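Local structure of nucleoprotein (Human coronavirus NL63, 5N4K) at residues D98-F101 / R102-S105. The protein probably packages the positive-strand viral RNA genome into a helical ribonucleocapsid, this N-terminal domain being an RNA-binding part. Residues are numbered along the deposited sequence; the frame is centred on the assembly and turned at random.
Sequences DLKF and RQRS. With SO4 (sulfate ion), chain I.
D98 O comes near Q103 OE1 just ahead of a type II beta turn from K100 to Q103. The turn lies in the loop between strands 80-90 and 108-112 of the N-terminal, RNA-binding domain. A water lies within hydrogen-bonding distance of D98 O and 2.7 Å from Q103 OE1. L99 is buried. L99 CD2 lies 3.6 Å from Q103 CD, with the two side chains crossing at about a right angle. Its CD1 reaches S105 CB, while D98 of the second subunit packs on L99 and Q103. Q103 N donates to K100 O at 3.0 Å and closes the turn. The Q103 side chain adds a second bond: K100 N donates to Q103 OE1, also at 3.0 Å and nearly straight at 167°. Q103 holds CG anti to its own N (chi1 -169°) and runs on extended, which carries the amide back alongside L99 to the N-H of K100. OE1 thus has both a backbone N-H and a water beside it. F101 carries R102 CG over one face of its ring, a CH-pi contact 3.7 Å from the centroid. W110 meets the F101 ring at a steep angle. A second water bridges F101 O and R102 NH1. The R102 chain bends at chi3 (66°), and the guanidinium meets a sulfate, probably from the crystallisation liquor. NH2 bonds weakly to sulfate O4, whereas R102 NE donates to sulfate O2 at 2.7 Å, with O2 at the edge of the guanidinium, in its plane.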
ATOM      1  N   ASP A  98      -7.452  -0.951  -8.762  1.00 11.02           N
ATOM      2  CA  ASP A  98      -7.699   0.084  -9.738  0.50 11.75           C
ATOM      3  C   ASP A  98      -6.752   0.067 -10.903  1.00 12.27           C
ATOM      4  O   ASP A  98      -6.959   0.700 -11.934  1.00 13.70           O
ATOM      5  CB  ASP A  98      -7.587   1.492  -9.089  0.50 11.00           C
ATOM      6  CG  ASP A  98      -6.150   1.798  -8.555  0.50 11.86           C
ATOM      7  OD1 ASP A  98      -5.556   2.763  -9.074  0.50 13.86           O
ATOM      8  OD2 ASP A  98      -5.638   1.194  -7.615  0.50 11.47           O
ATOM      9  N   LEU A  99      -5.586  -0.549 -10.695  1.00 10.73           N
ATOM     10  CA  LEU A  99      -4.555  -0.596 -11.726  1.00 11.17           C
ATOM     11  C   LEU A  99      -4.856  -1.615 -12.812  1.00 11.23           C
ATOM     12  O   LEU A  99      -5.214  -2.723 -12.544  1.00 12.20           O
ATOM     13  CB  LEU A  99      -3.179  -0.872 -11.145  1.00 10.98           C
ATOM     14  CG  LEU A  99      -2.570   0.184 -10.223  1.00 11.66           C
ATOM     15  CD1 LEU A  99      -1.220  -0.275  -9.696  1.00 12.89           C
ATOM     16  CD2 LEU A  99      -2.537   1.568 -10.801  1.00 12.45           C
ATOM     17  N   LYS A 100      -4.648  -1.169 -14.054  1.00 11.22           N
ATOM     18  CA  LYS A 100      -4.637  -2.058 -15.208  0.50 11.61           C
ATOM     19  C   LYS A 100      -3.365  -2.864 -15.198  1.00 10.65           C
ATOM     20  O   LYS A 100      -2.409  -2.460 -14.619  1.00 11.50           O
ATOM     21  CB  LYS A 100      -4.828  -1.210 -16.499  0.50 12.49           C
ATOM     22  CG  LYS A 100      -6.090  -0.314 -16.542  0.50 14.88           C
ATOM     23  CD  LYS A 100      -6.238   0.361 -17.906  0.50 17.80           C
ATOM     24  CE  LYS A 100      -7.511   1.192 -18.029  0.50 21.05           C
ATOM     25  NZ  LYS A 100      -7.692   1.806 -19.383  0.50 25.38           N
ATOM     26  N   PHE A 101      -3.374  -3.997 -15.899  1.00 11.77           N
ATOM     27  CA  PHE A 101      -2.197  -4.837 -15.908  1.00 10.99           C
ATOM     28  C   PHE A 101      -0.992  -4.100 -16.358  1.00 10.75           C
ATOM     29  O   PHE A 101      -0.990  -3.504 -17.488  1.00 12.36           O
ATOM     30  CB  PHE A 101      -2.420  -6.087 -16.823  1.00 12.66           C
ATOM     31  CG  PHE A 101      -1.314  -7.094 -16.747  1.00 12.63           C
ATOM     32  CD1 PHE A 101      -0.900  -7.635 -15.507  1.00 12.74           C
ATOM     33  CD2 PHE A 101      -0.619  -7.489 -17.870  1.00 13.88           C
ATOM     34  CE1 PHE A 101       0.090  -8.559 -15.427  1.00 13.23           C
ATOM     35  CE2 PHE A 101       0.437  -8.398 -17.761  1.00 15.01           C
ATOM     36  CZ  PHE A 101       0.816  -8.910 -16.571  1.00 14.27           C
ATOM     37  N   ARG A 102       0.044  -4.043 -15.632  1.00 10.30           N
ATOM     38  CA  ARG A 102       1.305  -3.432 -15.907  1.00 10.70           C
ATOM     39  C   ARG A 102       1.327  -1.913 -15.869  1.00 11.89           C
ATOM     40  O   ARG A 102       2.360  -1.293 -16.147  1.00 14.28           O
ATOM     41  CB  ARG A 102       1.915  -3.926 -17.215  1.00 11.76           C
ATOM     42  CG  ARG A 102       2.312  -5.425 -17.082  1.00 12.80           C
ATOM     43  CD  ARG A 102       2.695  -6.065 -18.412  1.00 15.59           C
ATOM     44  NE  ARG A 102       3.848  -5.539 -18.981  1.00 16.07           N
ATOM     45  CZ  ARG A 102       3.962  -4.980 -20.225  1.00 15.85           C
ATOM     46  NH1 ARG A 102       2.903  -4.768 -20.994  1.00 17.55           N
ATOM     47  NH2 ARG A 102       5.167  -4.514 -20.465  1.00 19.97           N
ATOM     48  N   GLN A 103       0.261  -1.325 -15.381  1.00 12.45           N
ATOM     49  CA  GLN A 103       0.291   0.113 -15.055  1.00 12.38           C
ATOM     50  C   GLN A 103       1.358   0.399 -14.063  1.00 15.22           C
ATOM     51  O   GLN A 103       1.458  -0.287 -13.082  1.00 13.90           O
ATOM     52  CB  GLN A 103      -1.097   0.545 -14.590  1.00 14.31           C
ATOM     53  CG  GLN A 103      -1.306   1.998 -14.465  1.00 17.63           C
ATOM     54  CD  GLN A 103      -2.758   2.357 -14.292  1.00 16.78           C
ATOM     55  OE1 GLN A 103      -3.758   1.630 -14.440  1.00 14.10           O
ATOM     56  NE2 GLN A 103      -2.865   3.637 -13.847  1.00 20.42           N
ATOM     57  N   ARG A 104       2.199   1.387 -14.343  1.00 15.30           N
ATOM     58  CA  ARG A 104       3.389   1.551 -13.557  1.00 15.87           C
ATOM     59  C   ARG A 104       3.110   2.146 -12.211  1.00 16.55           C
ATOM     60  O   ARG A 104       2.486   3.237 -12.086  1.00 20.26           O
ATOM     61  CB  ARG A 104       4.376   2.433 -14.277  1.00 21.17           C
ATOM     62  CG  ARG A 104       4.952   1.864 -15.522  1.00 23.72           C
ATOM     63  CD  ARG A 104       5.641   2.978 -16.343  1.00 29.42           C
ATOM     64  NE  ARG A 104       4.698   4.021 -16.851  1.00 39.46           N
ATOM     65  CZ  ARG A 104       4.656   5.315 -16.462  1.00 47.21           C
ATOM     66  NH1 ARG A 104       5.510   5.799 -15.553  1.00 52.87           N
ATOM     67  NH2 ARG A 104       3.742   6.133 -16.970  1.00 46.12           N
ATOM     68  N   SER A 105       3.576   1.513 -11.141  1.00 14.49           N
ATOM     69  CA  SER A 105       3.475   2.009  -9.808  1.00 13.99           C
ATOM     70  C   SER A 105       4.651   1.493  -8.997  1.00 14.50           C
ATOM     71  O   SER A 105       4.862   0.261  -8.936  1.00 15.11           O
ATOM     72  CB  SER A 105       2.160   1.545  -9.163  1.00 17.22           C
ATOM     73  OG  SER A 105       1.929   2.158  -7.896  1.00 19.93           O
TER
HETATM   74  S   SO4 I 407       6.388  -4.686 -16.712  0.50 22.06           S
HETATM   75  O1  SO4 I 407       7.856  -4.657 -16.638  0.50 23.84           O
HETATM   76  O2  SO4 I 407       5.984  -5.944 -17.353  0.50 25.42           O
HETATM   77  O3  SO4 I 407       5.623  -4.461 -15.465  0.50 21.07           O
HETATM   78  O4  SO4 I 407       6.004  -3.506 -17.520  0.50 23.83           O
HETATM   79  O   HOH W   1      -6.242   2.647 -14.303  1.00 34.91           O
HETATM   80  O   HOH W   2       0.025  -4.481 -20.394  1.00 19.89           O